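Local coordinates for protein COG3291: FOG: PKD repeat (Clostridium thermocellum, PDB 1WMX) that probably binds cellulose through this family 30 carbohydrate-binding module, one piece of a much larger multidomain protein assigned to cellulose degradation, at residues 12-24 against 35-49. Residues are numbered along the deposited sequence; the frame is centred on the assembly and turned at random.
With SO4 (sulfate ion), chain C.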
# COMPACT_ATOMS: atom_id res chain seq x y z
N GLN B 12 11.44 -18.31 9.01
CA GLN B 12 12.66 -17.66 8.67
C GLN B 12 12.50 -16.86 7.37
O GLN B 12 12.03 -17.39 6.36
CB GLN B 12 13.61 -18.72 8.53
CG GLN B 12 14.94 -18.16 8.22
CD GLN B 12 15.74 -17.84 9.46
OE1 GLN B 12 15.73 -18.63 10.42
NE2 GLN B 12 16.45 -16.73 9.50
N ILE B 13 12.85 -15.56 7.39
CA ILE B 13 12.68 -14.72 6.22
C ILE B 13 14.03 -14.55 5.51
O ILE B 13 14.10 -14.57 4.27
CB ILE B 13 12.09 -13.35 6.62
CG1 ILE B 13 10.69 -13.56 7.21
CG2 ILE B 13 11.99 -12.44 5.39
CD1 ILE B 13 10.05 -12.30 7.76
N PHE B 14 15.10 -14.40 6.28
CA PHE B 14 16.44 -14.27 5.73
C PHE B 14 17.43 -14.95 6.64
O PHE B 14 17.35 -14.81 7.86
CB PHE B 14 16.88 -12.81 5.59
CG PHE B 14 18.35 -12.67 5.32
CD1 PHE B 14 18.89 -13.05 4.09
CD2 PHE B 14 19.22 -12.23 6.32
CE1 PHE B 14 20.27 -13.01 3.87
CE2 PHE B 14 20.61 -12.19 6.10
CZ PHE B 14 21.13 -12.58 4.87
N LYS B 15 18.37 -15.67 6.05
CA LYS B 15 19.39 -16.33 6.82
C LYS B 15 20.77 -16.12 6.21
O LYS B 15 21.64 -15.48 6.82
CB LYS B 15 19.09 -17.83 6.93
CG LYS B 15 20.14 -18.59 7.71
CD LYS B 15 19.62 -19.95 8.15
CE LYS B 15 20.64 -20.66 9.05
NZ LYS B 15 20.09 -21.93 9.61
N ASP B 16 20.97 -16.61 5.00
CA ASP B 16 22.27 -16.47 4.37
C ASP B 16 22.26 -16.28 2.85
O ASP B 16 23.31 -16.07 2.25
CB ASP B 16 23.11 -17.71 4.70
CG ASP B 16 22.46 -18.99 4.21
OD1 ASP B 16 23.06 -20.07 4.40
OD2 ASP B 16 21.35 -18.92 3.63
N SER B 17 21.08 -16.34 2.24
CA SER B 17 21.01 -16.22 0.79
C SER B 17 19.95 -15.27 0.24
O SER B 17 19.01 -14.90 0.94
CB SER B 17 20.83 -17.62 0.19
OG SER B 17 19.77 -18.29 0.84
N PRO B 18 20.10 -14.87 -1.05
CA PRO B 18 19.16 -13.96 -1.71
C PRO B 18 17.73 -14.35 -1.47
O PRO B 18 17.36 -15.52 -1.60
CB PRO B 18 19.59 -14.06 -3.18
CG PRO B 18 21.06 -14.19 -3.06
CD PRO B 18 21.17 -15.26 -1.98
N VAL B 19 16.90 -13.37 -1.12
CA VAL B 19 15.51 -13.65 -0.83
C VAL B 19 14.61 -13.27 -2.00
O VAL B 19 14.75 -12.20 -2.57
CB VAL B 19 15.03 -12.88 0.43
CG1 VAL B 19 13.59 -13.28 0.76
CG2 VAL B 19 15.96 -13.20 1.59
N VAL B 20 13.69 -14.17 -2.35
CA VAL B 20 12.75 -13.94 -3.44
C VAL B 20 11.78 -12.82 -3.05
O VAL B 20 11.22 -12.82 -1.96
CB VAL B 20 11.96 -15.25 -3.76
CG1 VAL B 20 10.74 -14.94 -4.63
CG2 VAL B 20 12.87 -16.23 -4.49
N GLY B 21 11.59 -11.86 -3.96
CA GLY B 21 10.69 -10.75 -3.70
C GLY B 21 10.94 -9.64 -4.72
O GLY B 21 11.40 -9.91 -5.83
N TRP B 22 10.64 -8.40 -4.34
CA TRP B 22 10.85 -7.28 -5.25
C TRP B 22 11.17 -6.03 -4.44
O TRP B 22 10.46 -5.70 -3.51
CB TRP B 22 9.59 -7.01 -6.09
CG TRP B 22 9.82 -6.05 -7.25
CD1 TRP B 22 10.12 -6.38 -8.55
CD2 TRP B 22 9.78 -4.62 -7.19
NE1 TRP B 22 10.28 -5.23 -9.30
CE2 TRP B 22 10.08 -4.14 -8.49
CE3 TRP B 22 9.53 -3.69 -6.17
CZ2 TRP B 22 10.13 -2.77 -8.79
CZ3 TRP B 22 9.58 -2.32 -6.47
CH2 TRP B 22 9.88 -1.87 -7.77
N SER B 23 12.26 -5.37 -4.81
CA SER B 23 12.69 -4.13 -4.17
C SER B 23 12.90 -3.14 -5.31
O SER B 23 13.37 -3.52 -6.38
CB SER B 23 14.01 -4.34 -3.42
OG SER B 23 13.83 -5.17 -2.30
N GLY B 24 12.55 -1.87 -5.08
CA GLY B 24 12.72 -0.88 -6.13
C GLY B 24 12.49 0.55 -5.65
O GLY B 24 12.22 0.78 -4.46
N ASP B 35 16.34 -7.31 -8.97
CA ASP B 35 15.17 -6.68 -8.36
C ASP B 35 14.90 -7.09 -6.93
O ASP B 35 13.74 -7.14 -6.49
CB ASP B 35 13.93 -6.88 -9.23
CG ASP B 35 14.04 -6.19 -10.57
OD1 ASP B 35 14.36 -4.97 -10.60
OD2 ASP B 35 13.82 -6.86 -11.60
N THR B 36 15.96 -7.40 -6.19
CA THR B 36 15.81 -7.75 -4.79
C THR B 36 17.03 -7.24 -4.01
O THR B 36 17.98 -6.72 -4.60
CB THR B 36 15.60 -9.29 -4.58
OG1 THR B 36 15.29 -9.54 -3.20
CG2 THR B 36 16.85 -10.08 -4.95
N LEU B 37 17.01 -7.37 -2.69
CA LEU B 37 18.11 -6.90 -1.88
C LEU B 37 19.40 -7.69 -2.07
O LEU B 37 19.39 -8.91 -2.16
CB LEU B 37 17.69 -6.91 -0.40
CG LEU B 37 17.24 -5.58 0.23
CD1 LEU B 37 16.50 -4.70 -0.77
CD2 LEU B 37 16.36 -5.89 1.43
N PRO B 38 20.53 -6.98 -2.14
CA PRO B 38 21.80 -7.68 -2.31
C PRO B 38 22.25 -8.32 -0.99
O PRO B 38 21.93 -7.83 0.08
CB PRO B 38 22.74 -6.58 -2.77
CG PRO B 38 22.23 -5.37 -2.02
CD PRO B 38 20.72 -5.52 -2.13
N VAL B 39 22.97 -9.44 -1.08
CA VAL B 39 23.47 -10.13 0.10
C VAL B 39 24.94 -9.75 0.28
O VAL B 39 25.77 -9.99 -0.59
CB VAL B 39 23.33 -11.67 -0.03
CG1 VAL B 39 23.92 -12.37 1.20
CG2 VAL B 39 21.87 -12.04 -0.19
N ASP B 40 25.23 -9.14 1.42
CA ASP B 40 26.57 -8.69 1.74
C ASP B 40 27.39 -9.83 2.34
O ASP B 40 27.03 -10.39 3.37
CB ASP B 40 26.49 -7.51 2.71
CG ASP B 40 27.68 -6.59 2.60
OD1 ASP B 40 27.53 -5.39 2.93
OD2 ASP B 40 28.76 -7.06 2.17
N THR B 41 28.47 -10.18 1.66
CA THR B 41 29.33 -11.26 2.09
C THR B 41 30.55 -10.72 2.84
O THR B 41 31.34 -11.48 3.40
CB THR B 41 29.79 -12.10 0.89
OG1 THR B 41 30.51 -13.24 1.36
CG2 THR B 41 30.69 -11.28 -0.02
N THR B 42 30.70 -9.40 2.86
CA THR B 42 31.82 -8.79 3.56
C THR B 42 31.42 -8.39 4.98
O THR B 42 32.15 -8.68 5.93
CB THR B 42 32.38 -7.58 2.78
OG1 THR B 42 31.36 -6.59 2.62
CG2 THR B 42 32.86 -8.03 1.40
N VAL B 43 30.27 -7.73 5.15
CA VAL B 43 29.84 -7.39 6.50
C VAL B 43 29.02 -8.60 6.94
O VAL B 43 27.98 -8.91 6.35
CB VAL B 43 29.01 -6.08 6.56
CG1 VAL B 43 29.42 -5.15 5.44
CG2 VAL B 43 27.55 -6.37 6.54
N THR B 44 29.49 -9.30 7.96
CA THR B 44 28.83 -10.50 8.42
C THR B 44 28.41 -10.46 9.88
O THR B 44 28.79 -9.57 10.63
CB THR B 44 29.75 -11.71 8.22
OG1 THR B 44 30.95 -11.53 8.99
CG2 THR B 44 30.13 -11.86 6.76
N TYR B 45 27.60 -11.44 10.26
CA TYR B 45 27.15 -11.57 11.63
C TYR B 45 27.13 -13.05 11.95
O TYR B 45 26.46 -13.84 11.28
CB TYR B 45 25.76 -10.99 11.83
CG TYR B 45 25.45 -10.77 13.29
CD1 TYR B 45 26.21 -9.89 14.05
CD2 TYR B 45 24.41 -11.45 13.92
CE1 TYR B 45 25.95 -9.68 15.40
CE2 TYR B 45 24.14 -11.25 15.27
CZ TYR B 45 24.91 -10.36 16.01
OH TYR B 45 24.63 -10.12 17.33
N ASN B 46 27.87 -13.43 12.99
CA ASN B 46 27.98 -14.82 13.39
C ASN B 46 28.51 -15.60 12.21
O ASN B 46 28.10 -16.74 11.97
CB ASN B 46 26.62 -15.37 13.84
CG ASN B 46 26.12 -14.71 15.11
OD1 ASN B 46 26.85 -14.61 16.09
ND2 ASN B 46 24.86 -14.25 15.10
N GLY B 47 29.41 -14.97 11.46
CA GLY B 47 30.01 -15.61 10.31
C GLY B 47 29.11 -15.70 9.08
O GLY B 47 29.58 -16.03 8.00
N LEU B 48 27.83 -15.40 9.25
CA LEU B 48 26.89 -15.46 8.13
C LEU B 48 26.76 -14.12 7.41
O LEU B 48 26.90 -13.06 8.03
CB LEU B 48 25.50 -15.90 8.58
CG LEU B 48 25.38 -17.32 9.13
CD1 LEU B 48 23.91 -17.64 9.35
CD2 LEU B 48 25.99 -18.31 8.16
N PRO B 49 26.49 -14.16 6.10
CA PRO B 49 26.34 -12.92 5.34
C PRO B 49 25.08 -12.19 5.77
O PRO B 49 24.17 -12.78 6.35
CB PRO B 49 26.29 -13.41 3.89
CG PRO B 49 25.69 -14.77 4.01
CD PRO B 49 26.42 -15.34 5.21
S SO4 C . 10.55 -21.34 6.77
O1 SO4 C . 10.36 -20.06 6.06
O2 SO4 C . 11.32 -21.11 8.01
O3 SO4 C . 11.29 -22.29 5.91
O4 SO4 C . 9.23 -21.91 7.10
O HOH W 1 17.40 -10.70 -1.23
O HOH W 2 13.19 -7.53 -2.41
O HOH W 3 13.91 -2.88 -8.89
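Val19 and Thr36 meet in a surface contact at an edge of this beta-sandwich module, where the loop crossing from strand 11-14 in one sheet to strand 21-25 in the other lies along the returning chain 35-49. Thr36 OG1, anti to the backbone N (chi1 -172°), donates to Val19 O at 2.8 Å, nearly in line with the carbonyl. Nearby, a water accepts from Val19 N and donates to Leu37 O. At the outer strand, Ser23 N gives Asp35 O a 2.9 Å bond from above the carbonyl plane, and Trp22 CA adds a CH...O contact to the same oxygen. The Trp22 indole stacks on Tyr113 of the second subunit. Ser23 OG bonds to Ser66 of the neighbouring strand. Farther along, Val39 CG2 packs against Pro18 CG at 3.7 Å, the two side chains crossing at about a right angle, and Pro49 CG presses on Asp16 O. The Phe14 ring meets Pro49 O at its edge, near the ring plane, with CZ 3.4 Å from that oxygen. Polar bonds thus join the chains from Val19 to Ser23, whereas the Val39 end relies on van der Waals contacts, several against backbone oxygens, and leaves buried Pro49 O without a hydrogen-bond partner.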